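Local coordinates for flavin reductase domain protein, FMN-binding (Shewanella baltica, PDB 3HMZ) that binds flavin mononucleotide as its cofactor and probably serves as an NAD(P)-linked flavin reductase-like oxidoreductase, at the interface of chains A and B. Coordinates in Å, arbitrary orientation; residue numbers count along the deposited sequence, not the author numbering. Chains: chain A/B, Flavin reductase domain protein, FMN-binding.

Contact 1 and contact 2 lie on one two-fold symmetric interface between identical chains, the centres of their C-alpha atoms about 22 Å apart, and each recurs with the chains exchanged. They share no residues and work differently. Contact 1 is apolar packing between strands 50-55, 58-63 and 149-160 of chain A and the end of helix 141-147, strands 58-63 and 149-160 and a tryptophan of chain B. Contact 2 pairs strand 188-197 of both chains. B:Trp49 and B:Val63 of contact 1 bind FMN and B:Phe189 of contact 2 lines its pocket; if the deposited dimer is the biological one, pairing may help shape the FMN sites.

Contact 1: the interface of chains A and B. Residues chain A 52-54, 61, 151; chain B 49, 63, 147, 149.
A:Leu53 reaches across to chain B between B:Val63 and B:Tyr147, and it hides 73 Å² of its surface there. With CG anti to the backbone N (chi1 177°), beside the carbonyl carbon, its branch is carried to both neighbours, and the methyl CD1 meets CG2 of B:Val63 at 3.6 Å, the two side chains crossing at about a right angle. CD2 reaches the rim of the B:Tyr147 ring. A forked, flexible leucine suits this place because its two methyls can serve two neighbours at once.

B:Trp49 lays its indole against the backbone of A:Ala52 to A:Asp54. The methyl CB of A:Ala52 sits over the face of the five-membered ring, 3.6 Å from its centroid, where a small side chain lets the strand come close. Farther along the indole, CZ3 touches the carbonyl O of A:Leu53 at 3.3 Å. That same carbonyl is bound by a water at 2.7 Å from O of A:Leu53, and the water also meets the backbone O of B:Tyr147, so a polar link spans the apolar patch.

The B:Tyr147 ring receives CD1 of A:Ile151 over one face, 3.7 Å from the ring centroid; the long arm of isoleucine supplies the reach, and B:Leu149 CD2 backs the same methyl. On chain A the patch is formed by strands 50-55, 58-63 and 149-160; on chain B it gathers the end of helix 141-147, the end of strand 58-63 (B:Val63), the start of strand 149-160 (B:Leu149) and the FMN-binding B:Trp49.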
# COMPACT_ATOMS: atom_id res chain seq x y z
N ALA A 52 -2.75 5.10 -2.65
CA ALA A 52 -3.15 6.50 -2.74
C ALA A 52 -1.99 7.32 -3.34
O ALA A 52 -0.81 7.00 -3.17
CB ALA A 52 -3.54 7.04 -1.38
N LEU A 53 -2.37 8.36 -4.06
CA LEU A 53 -1.42 9.26 -4.75
C LEU A 53 -1.63 10.73 -4.39
O LEU A 53 -0.65 11.50 -4.40
CB LEU A 53 -1.49 9.07 -6.27
CG LEU A 53 -0.63 9.97 -7.15
CD1 LEU A 53 0.82 9.74 -6.77
CD2 LEU A 53 -0.92 9.67 -8.66
N ASP A 54 -2.87 11.15 -4.12
CA ASP A 54 -3.14 12.52 -3.70
C ASP A 54 -4.42 12.56 -2.86
O ASP A 54 -5.26 11.65 -2.92
CB ASP A 54 -3.19 13.45 -4.92
CG ASP A 54 -2.91 14.91 -4.58
OD1 ASP A 54 -2.78 15.29 -3.38
OD2 ASP A 54 -2.84 15.70 -5.55
N THR A 61 -2.69 5.19 -7.62
CA THR A 61 -1.93 4.42 -8.56
C THR A 61 -2.36 2.97 -8.47
O THR A 61 -2.74 2.50 -7.39
CB THR A 61 -0.39 4.50 -8.35
OG1 THR A 61 -0.08 4.09 -7.00
CG2 THR A 61 0.13 5.92 -8.64
N ILE A 151 -2.34 5.71 -13.29
CA ILE A 151 -2.76 6.80 -12.42
C ILE A 151 -4.19 7.15 -12.71
O ILE A 151 -4.57 7.28 -13.89
CB ILE A 151 -1.84 8.05 -12.62
CG1 ILE A 151 -0.44 7.73 -12.09
CG2 ILE A 151 -2.42 9.28 -11.91
CD1 ILE A 151 0.60 8.77 -12.46
N TRP B 49 2.41 6.27 1.60
CA TRP B 49 2.19 6.07 0.15
C TRP B 49 3.40 5.50 -0.56
O TRP B 49 3.94 6.10 -1.46
CB TRP B 49 1.65 7.34 -0.48
CG TRP B 49 0.35 7.80 0.09
CD1 TRP B 49 -0.46 7.13 0.97
CD2 TRP B 49 -0.32 9.01 -0.22
NE1 TRP B 49 -1.59 7.89 1.27
CE2 TRP B 49 -1.53 9.04 0.54
CE3 TRP B 49 -0.03 10.10 -1.07
CZ2 TRP B 49 -2.41 10.11 0.48
CZ3 TRP B 49 -0.91 11.15 -1.11
CH2 TRP B 49 -2.09 11.15 -0.35
N VAL B 63 5.47 8.38 -2.81
CA VAL B 63 4.98 9.73 -3.03
C VAL B 63 5.64 10.62 -1.99
O VAL B 63 5.52 10.37 -0.78
CB VAL B 63 3.46 9.80 -2.95
CG1 VAL B 63 3.01 11.20 -3.30
CG2 VAL B 63 2.82 8.76 -3.88
N TYR B 147 3.21 14.63 -10.19
CA TYR B 147 2.56 13.75 -9.20
C TYR B 147 3.33 13.52 -7.94
O TYR B 147 2.87 12.73 -7.12
CB TYR B 147 2.30 12.40 -9.88
CG TYR B 147 1.48 12.46 -11.14
CD1 TYR B 147 0.14 12.81 -11.09
CD2 TYR B 147 2.02 12.12 -12.37
CE1 TYR B 147 -0.63 12.91 -12.26
CE2 TYR B 147 1.26 12.17 -13.55
CZ TYR B 147 -0.06 12.54 -13.47
OH TYR B 147 -0.84 12.57 -14.63
N LEU B 149 5.69 11.68 -7.52
CA LEU B 149 5.79 10.21 -7.57
C LEU B 149 7.18 9.80 -7.98
O LEU B 149 7.64 10.13 -9.09
CB LEU B 149 4.76 9.70 -8.56
CG LEU B 149 4.63 8.20 -8.82
CD1 LEU B 149 4.31 7.47 -7.50
CD2 LEU B 149 3.62 7.92 -9.91
O HOH W 1 0.44 13.36 -5.95

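Contact 2: the interface of chains A and B. Residues chain A 169, 193-197; chain B 187-190.
B:Tyr190 has CG anti to its carbonyl carbon (chi1 -69°), which sends the phenol towards A:Trp169, while B:Gln188, with CG anti to the backbone N and a bend at chi2 (-93°), folds its amide back over the phenol ring. The motif is an antiparallel beta pairing of strand 188-197 with its copy, in a protein of the flavoredoxin family. A:Phe196 and B:Phe189 face each other in the middle of this stretch, between the pairs A:Ser195 with B:Tyr190 and A:Asn197 with B:Gln188: N of A:Phe196 donates to O of B:Phe189 at 2.8 Å, and N of B:Phe189 returns a bond to O of A:Phe196 at 2.9 Å, both nearly straight.

The phenol OH of B:Tyr190 hydrogen-bonds the backbone O of A:Trp169 at 3.0 Å, and its ring carbon CE2 lies 3.8 Å from CB of A:Trp169. Tyrosine suits this place because a rigid ring carries a hydroxyl far enough to reach a second element, strand 168-169. A phenylalanine here would probably leave the A:Trp169 carbonyl without this hydroxyl partner and lose the polar tie to strand 168-169.

NE2 of B:Gln188 stands 3.3 Å above the plane of the B:Tyr190 ring, over its centre, and makes a weak bond to OG of A:Ser195. The other end of the amide, OE1, holds a water at 2.7 Å that also contacts O of A:Trp169. Glutamine can thus donate and accept at once. A:Ser195, small enough to lie beside the phenol, brings its CB to 3.9 Å from CE1 of B:Tyr190.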
# COMPACT_ATOMS: atom_id res chain seq x y z
N TRP A 169 -12.12 4.45 9.68
CA TRP A 169 -12.37 3.04 9.78
C TRP A 169 -12.73 2.72 11.21
O TRP A 169 -12.26 3.40 12.15
CB TRP A 169 -11.14 2.21 9.37
CG TRP A 169 -10.87 2.23 7.91
CD1 TRP A 169 -9.97 2.98 7.27
CD2 TRP A 169 -11.54 1.45 6.91
NE1 TRP A 169 -9.96 2.69 5.92
CE2 TRP A 169 -10.96 1.78 5.66
CE3 TRP A 169 -12.59 0.53 6.93
CZ2 TRP A 169 -11.35 1.19 4.47
CZ3 TRP A 169 -12.99 -0.05 5.73
CH2 TRP A 169 -12.35 0.27 4.53
N GLY A 193 -5.45 -5.50 11.82
CA GLY A 193 -5.52 -5.77 13.24
C GLY A 193 -5.88 -4.63 14.16
O GLY A 193 -6.75 -3.84 13.85
N GLU A 194 -5.22 -4.61 15.31
CA GLU A 194 -5.52 -3.73 16.43
C GLU A 194 -5.24 -2.25 16.15
O GLU A 194 -4.23 -1.90 15.55
CB GLU A 194 -4.64 -4.21 17.61
CG GLU A 194 -4.81 -3.51 18.90
CD GLU A 194 -3.98 -4.12 20.04
OE1 GLU A 194 -3.14 -5.03 19.78
OE2 GLU A 194 -4.21 -3.66 21.22
N SER A 195 -6.12 -1.38 16.67
CA SER A 195 -5.96 0.04 16.58
C SER A 195 -4.97 0.53 17.64
O SER A 195 -5.03 0.11 18.80
CB SER A 195 -7.27 0.76 16.81
OG SER A 195 -7.11 2.14 16.46
N PHE A 196 -4.12 1.45 17.21
CA PHE A 196 -3.15 2.18 18.03
C PHE A 196 -3.24 3.67 17.76
O PHE A 196 -3.53 4.07 16.63
CB PHE A 196 -1.73 1.71 17.75
CG PHE A 196 -1.45 0.35 18.31
CD1 PHE A 196 -1.68 -0.79 17.61
CD2 PHE A 196 -1.00 0.24 19.59
CE1 PHE A 196 -1.43 -2.02 18.16
CE2 PHE A 196 -0.74 -1.00 20.12
CZ PHE A 196 -0.99 -2.11 19.43
N ASN A 197 -3.05 4.49 18.81
CA ASN A 197 -3.06 5.95 18.73
C ASN A 197 -1.75 6.48 19.29
O ASN A 197 -1.44 6.17 20.46
CB ASN A 197 -4.22 6.47 19.55
CG ASN A 197 -5.54 6.17 18.93
OD1 ASN A 197 -5.96 6.80 17.96
ND2 ASN A 197 -6.22 5.22 19.50
N GLY B 187 -3.30 10.57 14.69
CA GLY B 187 -2.30 9.70 15.32
C GLY B 187 -2.69 8.24 15.26
O GLY B 187 -2.05 7.42 15.91
N GLN B 188 -3.69 7.91 14.45
CA GLN B 188 -4.29 6.58 14.45
C GLN B 188 -3.79 5.67 13.33
O GLN B 188 -3.81 6.02 12.15
CB GLN B 188 -5.80 6.69 14.44
CG GLN B 188 -6.54 5.37 14.77
CD GLN B 188 -6.88 4.61 13.53
OE1 GLN B 188 -7.40 5.20 12.58
NE2 GLN B 188 -6.66 3.29 13.53
N PHE B 189 -3.36 4.50 13.76
CA PHE B 189 -2.85 3.42 12.94
C PHE B 189 -3.53 2.12 13.33
O PHE B 189 -4.07 1.98 14.42
CB PHE B 189 -1.36 3.18 13.22
CG PHE B 189 -0.43 4.36 12.95
CD1 PHE B 189 -0.35 5.44 13.84
CD2 PHE B 189 0.45 4.33 11.87
CE1 PHE B 189 0.50 6.50 13.62
CE2 PHE B 189 1.36 5.40 11.65
CZ PHE B 189 1.39 6.47 12.54
N TYR B 190 -3.50 1.18 12.42
CA TYR B 190 -3.82 -0.21 12.73
C TYR B 190 -2.55 -1.03 12.60
O TYR B 190 -1.75 -0.83 11.68
CB TYR B 190 -4.86 -0.80 11.80
CG TYR B 190 -6.20 -0.23 11.97
CD1 TYR B 190 -7.02 -0.64 12.99
CD2 TYR B 190 -6.69 0.71 11.08
CE1 TYR B 190 -8.30 -0.08 13.18
CE2 TYR B 190 -7.95 1.26 11.22
CZ TYR B 190 -8.76 0.86 12.27
OH TYR B 190 -10.03 1.39 12.41
O HOH W 2 -9.67 4.78 11.25